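Local coordinates for cytochrome P450 (CYP102L1) (Mycobacterium phage Adler, PDB 6N6Q), which is a haem-containing cytochrome P450 encoded by a mycobacteriophage and probably acts as a monooxygenase, at residues A[133-144]-A[434-442]. Residues are numbered along the deposited sequence; the frame is centred on the assembly and turned at random.
Sequences VRELIDAWNTRA and AAILHQFEL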
ATOM      1  N   VAL A 133       5.773  16.292   4.927  1.00 43.58           N
ATOM      2  CA  VAL A 133       4.857  16.857   3.941  1.00 48.16           C
ATOM      3  C   VAL A 133       5.230  18.305   3.647  1.00 51.72           C
ATOM      4  O   VAL A 133       5.183  18.752   2.493  1.00 52.42           O
ATOM      5  CB  VAL A 133       3.401  16.730   4.425  1.00 44.76           C
ATOM      6  CG1 VAL A 133       2.446  17.327   3.405  1.00 38.98           C
ATOM      7  CG2 VAL A 133       3.054  15.270   4.693  1.00 45.97           C
ATOM      8  N   ARG A 134       5.609  19.057   4.684  1.00 50.08           N
ATOM      9  CA  ARG A 134       6.052  20.435   4.488  1.00 49.76           C
ATOM     10  C   ARG A 134       7.214  20.504   3.506  1.00 49.56           C
ATOM     11  O   ARG A 134       7.272  21.406   2.663  1.00 54.04           O
ATOM     12  CB  ARG A 134       6.453  21.055   5.829  1.00 48.38           C
ATOM     13  CG  ARG A 134       6.909  22.505   5.734  1.00 49.06           C
ATOM     14  CD  ARG A 134       5.767  23.388   5.268  1.00 59.14           C
ATOM     15  NE  ARG A 134       6.165  24.775   5.047  1.00 59.78           N
ATOM     16  CZ  ARG A 134       6.119  25.724   5.976  1.00 57.72           C
ATOM     17  NH1 ARG A 134       5.705  25.437   7.202  1.00 55.89           N
ATOM     18  NH2 ARG A 134       6.493  26.962   5.680  1.00 56.10           N
ATOM     19  N   GLU A 135       8.143  19.548   3.595  1.00 49.10           N
ATOM     20  CA  GLU A 135       9.284  19.531   2.688  1.00 45.41           C
ATOM     21  C   GLU A 135       8.853  19.320   1.242  1.00 45.40           C
ATOM     22  O   GLU A 135       9.460  19.887   0.326  1.00 41.58           O
ATOM     23  CB  GLU A 135      10.270  18.445   3.125  1.00 50.83           C
ATOM     24  CG  GLU A 135      11.542  18.366   2.299  1.00 48.91           C
ATOM     25  CD  GLU A 135      12.558  17.415   2.897  1.00 48.97           C
ATOM     26  OE1 GLU A 135      12.724  17.429   4.134  1.00 53.97           O
ATOM     27  OE2 GLU A 135      13.181  16.645   2.136  1.00 56.07           O
ATOM     28  N   LEU A 136       7.808  18.519   1.012  1.00 48.88           N
ATOM     29  CA  LEU A 136       7.331  18.315  -0.353  1.00 47.57           C
ATOM     30  C   LEU A 136       6.605  19.548  -0.875  1.00 47.28           C
ATOM     31  O   LEU A 136       6.819  19.961  -2.021  1.00 44.66           O
ATOM     32  CB  LEU A 136       6.416  17.096  -0.425  1.00 47.50           C
ATOM     33  CG  LEU A 136       5.889  16.821  -1.837  1.00 53.77           C
ATOM     34  CD1 LEU A 136       7.011  16.310  -2.731  1.00 52.52           C
ATOM     35  CD2 LEU A 136       4.718  15.854  -1.825  1.00 52.37           C
ATOM     36  N   ILE A 137       5.737  20.141  -0.051  1.00 52.96           N
ATOM     37  CA  ILE A 137       5.011  21.341  -0.462  1.00 53.18           C
ATOM     38  C   ILE A 137       5.985  22.455  -0.821  1.00 56.65           C
ATOM     39  O   ILE A 137       5.783  23.186  -1.799  1.00 56.32           O
ATOM     40  CB  ILE A 137       4.033  21.777   0.645  1.00 53.15           C
ATOM     41  CG1 ILE A 137       2.999  20.681   0.907  1.00 51.18           C
ATOM     42  CG2 ILE A 137       3.353  23.082   0.274  1.00 55.80           C
ATOM     43  CD1 ILE A 137       2.162  20.333  -0.300  1.00 52.45           C
ATOM     44  N   ASP A 138       7.061  22.596  -0.043  1.00 51.45           N
ATOM     45  CA  ASP A 138       8.070  23.606  -0.348  1.00 47.28           C
ATOM     46  C   ASP A 138       8.715  23.349  -1.702  1.00 50.37           C
ATOM     47  O   ASP A 138       8.942  24.286  -2.477  1.00 60.16           O
ATOM     48  CB  ASP A 138       9.127  23.638   0.754  1.00 56.66           C
ATOM     49  CG  ASP A 138       8.584  24.162   2.070  1.00 58.65           C
ATOM     50  OD1 ASP A 138       7.430  24.641   2.091  1.00 61.26           O
ATOM     51  OD2 ASP A 138       9.311  24.090   3.085  1.00 57.81           O
ATOM     52  N   ALA A 139       9.017  22.086  -2.007  1.00 51.21           N
ATOM     53  CA  ALA A 139       9.580  21.760  -3.313  1.00 52.04           C
ATOM     54  C   ALA A 139       8.568  22.003  -4.425  1.00 60.44           C
ATOM     55  O   ALA A 139       8.928  22.482  -5.508  1.00 61.15           O
ATOM     56  CB  ALA A 139      10.062  20.311  -3.332  1.00 48.58           C
ATOM     57  N   TRP A 140       7.294  21.687  -4.177  1.00 56.25           N
ATOM     58  CA  TRP A 140       6.264  21.902  -5.186  1.00 58.57           C
ATOM     59  C   TRP A 140       5.934  23.376  -5.380  1.00 65.16           C
ATOM     60  O   TRP A 140       5.310  23.728  -6.387  1.00 67.28           O
ATOM     61  CB  TRP A 140       5.000  21.118  -4.825  1.00 55.16           C
ATOM     62  CG  TRP A 140       5.085  19.665  -5.193  1.00 56.47           C
ATOM     63  CD1 TRP A 140       6.195  18.990  -5.612  1.00 56.16           C
ATOM     64  CD2 TRP A 140       4.015  18.710  -5.187  1.00 57.23           C
ATOM     65  NE1 TRP A 140       5.885  17.676  -5.863  1.00 56.91           N
ATOM     66  CE2 TRP A 140       4.554  17.478  -5.610  1.00 55.23           C
ATOM     67  CE3 TRP A 140       2.657  18.777  -4.863  1.00 60.09           C
ATOM     68  CZ2 TRP A 140       3.781  16.323  -5.719  1.00 53.21           C
ATOM     69  CZ3 TRP A 140       1.890  17.630  -4.974  1.00 56.87           C
ATOM     70  CH2 TRP A 140       2.455  16.420  -5.396  1.00 48.01           C
ATOM     71  N   ASN A 141       6.328  24.243  -4.444  1.00 60.89           N
ATOM     72  CA  ASN A 141       6.183  25.679  -4.661  1.00 61.66           C
ATOM     73  C   ASN A 141       7.018  26.132  -5.852  1.00 65.14           C
ATOM     74  O   ASN A 141       6.538  26.875  -6.718  1.00 65.45           O
ATOM     75  CB  ASN A 141       6.588  26.452  -3.404  1.00 66.19           C
ATOM     76  CG  ASN A 141       5.547  26.373  -2.305  1.00 69.71           C
ATOM     77  OD1 ASN A 141       4.358  26.179  -2.568  1.00 63.03           O
ATOM     78  ND2 ASN A 141       5.989  26.532  -1.062  1.00 65.71           N
ATOM     79  N   THR A 142       8.275  25.687  -5.913  1.00 67.03           N
ATOM     80  CA  THR A 142       9.152  26.070  -7.014  1.00 68.92           C
ATOM     81  C   THR A 142       8.633  25.536  -8.345  1.00 72.92           C
ATOM     82  O   THR A 142       8.736  26.210  -9.376  1.00 76.85           O
ATOM     83  CB  THR A 142      10.570  25.564  -6.751  1.00 64.17           C
ATOM     84  OG1 THR A 142      10.986  25.970  -5.442  1.00 63.69           O
ATOM     85  CG2 THR A 142      11.538  26.125  -7.782  1.00 67.70           C
ATOM     86  N   ARG A 143       8.067  24.327  -8.340  1.00 68.93           N
ATOM     87  CA  ARG A 143       7.531  23.764  -9.573  1.00 68.00           C
ATOM     88  C   ARG A 143       6.258  24.478 -10.007  1.00 65.67           C
ATOM     89  O   ARG A 143       6.017  24.635 -11.209  1.00 71.37           O
ATOM     90  CB  ARG A 143       7.277  22.268  -9.395  1.00 66.60           C
ATOM     91  CG  ARG A 143       8.440  21.536  -8.748  1.00 66.63           C
ATOM     92  CD  ARG A 143       8.314  20.036  -8.902  1.00 70.46           C
ATOM     93  NE  ARG A 143       8.242  19.644 -10.305  1.00 68.14           N
ATOM     94  CZ  ARG A 143       8.461  18.411 -10.745  1.00 69.29           C
ATOM     95  NH1 ARG A 143       8.778  17.447  -9.891  1.00 74.91           N
ATOM     96  NH2 ARG A 143       8.371  18.143 -12.040  1.00 68.21           N
ATOM     97  N   ALA A 144       5.434  24.911  -9.051  1.00 70.26           N
ATOM     98  CA  ALA A 144       4.265  25.714  -9.393  1.00 66.14           C
ATOM     99  C   ALA A 144       4.678  27.071  -9.944  1.00 71.86           C
ATOM    100  O   ALA A 144       4.036  27.602 -10.857  1.00 79.62           O
ATOM    101  CB  ALA A 144       3.367  25.884  -8.168  1.00 61.19           C
ATOM    102  N   ALA A 434      -4.589  16.998   2.441  1.00 47.97           N
ATOM    103  CA  ALA A 434      -5.040  18.257   3.025  1.00 50.55           C
ATOM    104  C   ALA A 434      -4.058  19.381   2.730  1.00 51.71           C
ATOM    105  O   ALA A 434      -4.466  20.502   2.408  1.00 51.39           O
ATOM    106  CB  ALA A 434      -5.239  18.102   4.532  1.00 44.22           C
ATOM    107  N   ALA A 435      -2.757  19.096   2.823  1.00 48.30           N
ATOM    108  CA  ALA A 435      -1.754  20.119   2.544  1.00 50.84           C
ATOM    109  C   ALA A 435      -1.769  20.528   1.076  1.00 46.34           C
ATOM    110  O   ALA A 435      -1.641  21.714   0.754  1.00 54.23           O
ATOM    111  CB  ALA A 435      -0.369  19.619   2.949  1.00 46.12           C
ATOM    112  N   ILE A 436      -1.929  19.561   0.171  1.00 44.16           N
ATOM    113  CA  ILE A 436      -1.918  19.870  -1.256  1.00 50.72           C
ATOM    114  C   ILE A 436      -3.130  20.717  -1.631  1.00 49.58           C
ATOM    115  O   ILE A 436      -3.005  21.735  -2.323  1.00 53.45           O
ATOM    116  CB  ILE A 436      -1.848  18.571  -2.080  1.00 49.55           C
ATOM    117  CG1 ILE A 436      -0.488  17.896  -1.884  1.00 53.29           C
ATOM    118  CG2 ILE A 436      -2.105  18.851  -3.553  1.00 47.61           C
ATOM    119  CD1 ILE A 436      -0.390  16.519  -2.496  1.00 49.70           C
ATOM    120  N   LEU A 437      -4.320  20.316  -1.173  1.00 43.96           N
ATOM    121  CA  LEU A 437      -5.529  21.075  -1.478  1.00 50.87           C
ATOM    122  C   LEU A 437      -5.510  22.457  -0.838  1.00 54.59           C
ATOM    123  O   LEU A 437      -6.089  23.401  -1.387  1.00 54.69           O
ATOM    124  CB  LEU A 437      -6.763  20.306  -1.013  1.00 50.76           C
ATOM    125  CG  LEU A 437      -7.134  19.053  -1.803  1.00 46.11           C
ATOM    126  CD1 LEU A 437      -8.360  18.410  -1.191  1.00 43.15           C
ATOM    127  CD2 LEU A 437      -7.375  19.405  -3.261  1.00 48.06           C
ATOM    128  N   HIS A 438      -4.864  22.592   0.319  1.00 47.96           N
ATOM    129  CA  HIS A 438      -4.796  23.877   1.002  1.00 56.50           C
ATOM    130  C   HIS A 438      -3.830  24.839   0.320  1.00 59.20           C
ATOM    131  O   HIS A 438      -4.089  26.048   0.286  1.00 59.63           O
ATOM    132  CB  HIS A 438      -4.386  23.660   2.461  1.00 55.43           C
ATOM    133  CG  HIS A 438      -4.375  24.910   3.283  1.00 56.22           C
ATOM    134  ND1 HIS A 438      -3.315  25.791   3.281  1.00 61.20           N
ATOM    135  CD2 HIS A 438      -5.288  25.418   4.144  1.00 58.07           C
ATOM    136  CE1 HIS A 438      -3.581  26.794   4.100  1.00 59.40           C
ATOM    137  NE2 HIS A 438      -4.770  26.592   4.636  1.00 65.20           N
ATOM    138  N   GLN A 439      -2.733  24.327  -0.237  1.00 52.29           N
ATOM    139  CA  GLN A 439      -1.676  25.156  -0.800  1.00 50.69           C
ATOM    140  C   GLN A 439      -1.766  25.327  -2.308  1.00 54.33           C
ATOM    141  O   GLN A 439      -1.388  26.387  -2.820  1.00 54.33           O
ATOM    142  CB  GLN A 439      -0.304  24.565  -0.454  1.00 55.28           C
ATOM    143  CG  GLN A 439      -0.030  24.474   1.032  1.00 57.93           C
ATOM    144  CD  GLN A 439       0.004  25.834   1.695  1.00 58.84           C
ATOM    145  OE1 GLN A 439      -0.779  26.115   2.602  1.00 53.34           O
ATOM    146  NE2 GLN A 439       0.915  26.689   1.244  1.00 51.24           N
ATOM    147  N   PHE A 440      -2.239  24.319  -3.035  1.00 54.68           N
ATOM    148  CA  PHE A 440      -2.236  24.349  -4.489  1.00 56.42           C
ATOM    149  C   PHE A 440      -3.631  24.074  -5.029  1.00 54.89           C
ATOM    150  O   PHE A 440      -4.503  23.549  -4.333  1.00 52.59           O
ATOM    151  CB  PHE A 440      -1.263  23.319  -5.079  1.00 51.35           C
ATOM    152  CG  PHE A 440       0.127  23.407  -4.524  1.00 61.36           C
ATOM    153  CD1 PHE A 440       1.018  24.355  -4.997  1.00 57.18           C
ATOM    154  CD2 PHE A 440       0.549  22.532  -3.536  1.00 58.62           C
ATOM    155  CE1 PHE A 440       2.298  24.435  -4.491  1.00 59.27           C
ATOM    156  CE2 PHE A 440       1.829  22.607  -3.027  1.00 58.21           C
ATOM    157  CZ  PHE A 440       2.704  23.560  -3.505  1.00 58.74           C
ATOM    158  N   GLU A 441      -3.828  24.444  -6.291  1.00 54.33           N
ATOM    159  CA  GLU A 441      -4.959  23.987  -7.080  1.00 62.13           C
ATOM    160  C   GLU A 441      -4.446  23.085  -8.196  1.00 61.01           C
ATOM    161  O   GLU A 441      -3.335  23.267  -8.702  1.00 53.41           O
ATOM    162  CB  GLU A 441      -5.761  25.160  -7.656  1.00 61.80           C
ATOM    163  CG  GLU A 441      -4.988  26.068  -8.593  1.00 61.69           C
ATOM    164  CD  GLU A 441      -5.770  27.318  -8.945  1.00 79.58           C
ATOM    165  OE1 GLU A 441      -6.578  27.768  -8.105  1.00 74.38           O
ATOM    166  OE2 GLU A 441      -5.583  27.848 -10.061  1.00 88.34           O
ATOM    167  N   LEU A 442      -5.258  22.100  -8.563  1.00 60.55           N
ATOM    168  CA  LEU A 442      -4.823  21.002  -9.415  1.00 59.86           C
ATOM    169  C   LEU A 442      -5.314  21.228 -10.840  1.00 61.59           C
ATOM    170  O   LEU A 442      -6.517  21.388 -11.070  1.00 65.31           O
ATOM    171  CB  LEU A 442      -5.340  19.670  -8.872  1.00 63.08           C
ATOM    172  CG  LEU A 442      -5.201  19.451  -7.364  1.00 59.39           C
ATOM    173  CD1 LEU A 442      -5.954  18.202  -6.930  1.00 58.77           C
ATOM    174  CD2 LEU A 442      -3.740  19.357  -6.961  1.00 52.51           C
TER
HETATM  175  O   HOH W   1       3.518  26.496   0.053  1.00 58.25           O
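Helix 133-144 runs beside helix 434-439 at 34° with the axes 10.5 Å apart, Ile-137 facing Ile-436, and the chain of the second segment leaves helical geometry at Phe-440, whose ring reaches back to the first helix. Near the start of the contact, the small methyl of Ala-435 lets the helices come close, CB lying 3.7 Å from Val-133 CG1 and also touching Ile-137 CG1. Ile-137 suits the centre because its branches divide the work: CD1 meets Ile-436 CG1, while CG2, anti to the backbone N, rests on Gln-439 CG, and both methyls press on Phe-440 CE2. Trp-140 offers the CZ3 and CH2 corner of its indole to Ile-436, whose extended chain (chi2 172°) brings CD1 in obliquely, 3.5 Å from Trp-140 CZ3; Leu-136 lies over one indole face, and the indole N-H is bonded to Glu-155. Phe-440 lays its ring alongside the other helix, with CZ 3.6 Å from Trp-140 CB and CE1 against Ala-144 CB. Ile-137 O meets the ring edge near its plane, 3.5 Å from Phe-440 CZ. Asn-141 OD1 approaches the ring obliquely and accepts a hydrogen bond from Asn-469. At the polar border one water bridges the segments, accepting from Asn-141 ND2 at 2.7 Å and Gln-439 NE2 at 2.9 Å. The bent Gln-439 chain also turns OE1 toward His-438 ND1, a 2.6 Å bond, so its amide is held at both ends. In P450 terms, the C-terminal half of helix D (119-145) packs against the end of helix L (422-439), with strand 440-444 joining 464-469 beside them.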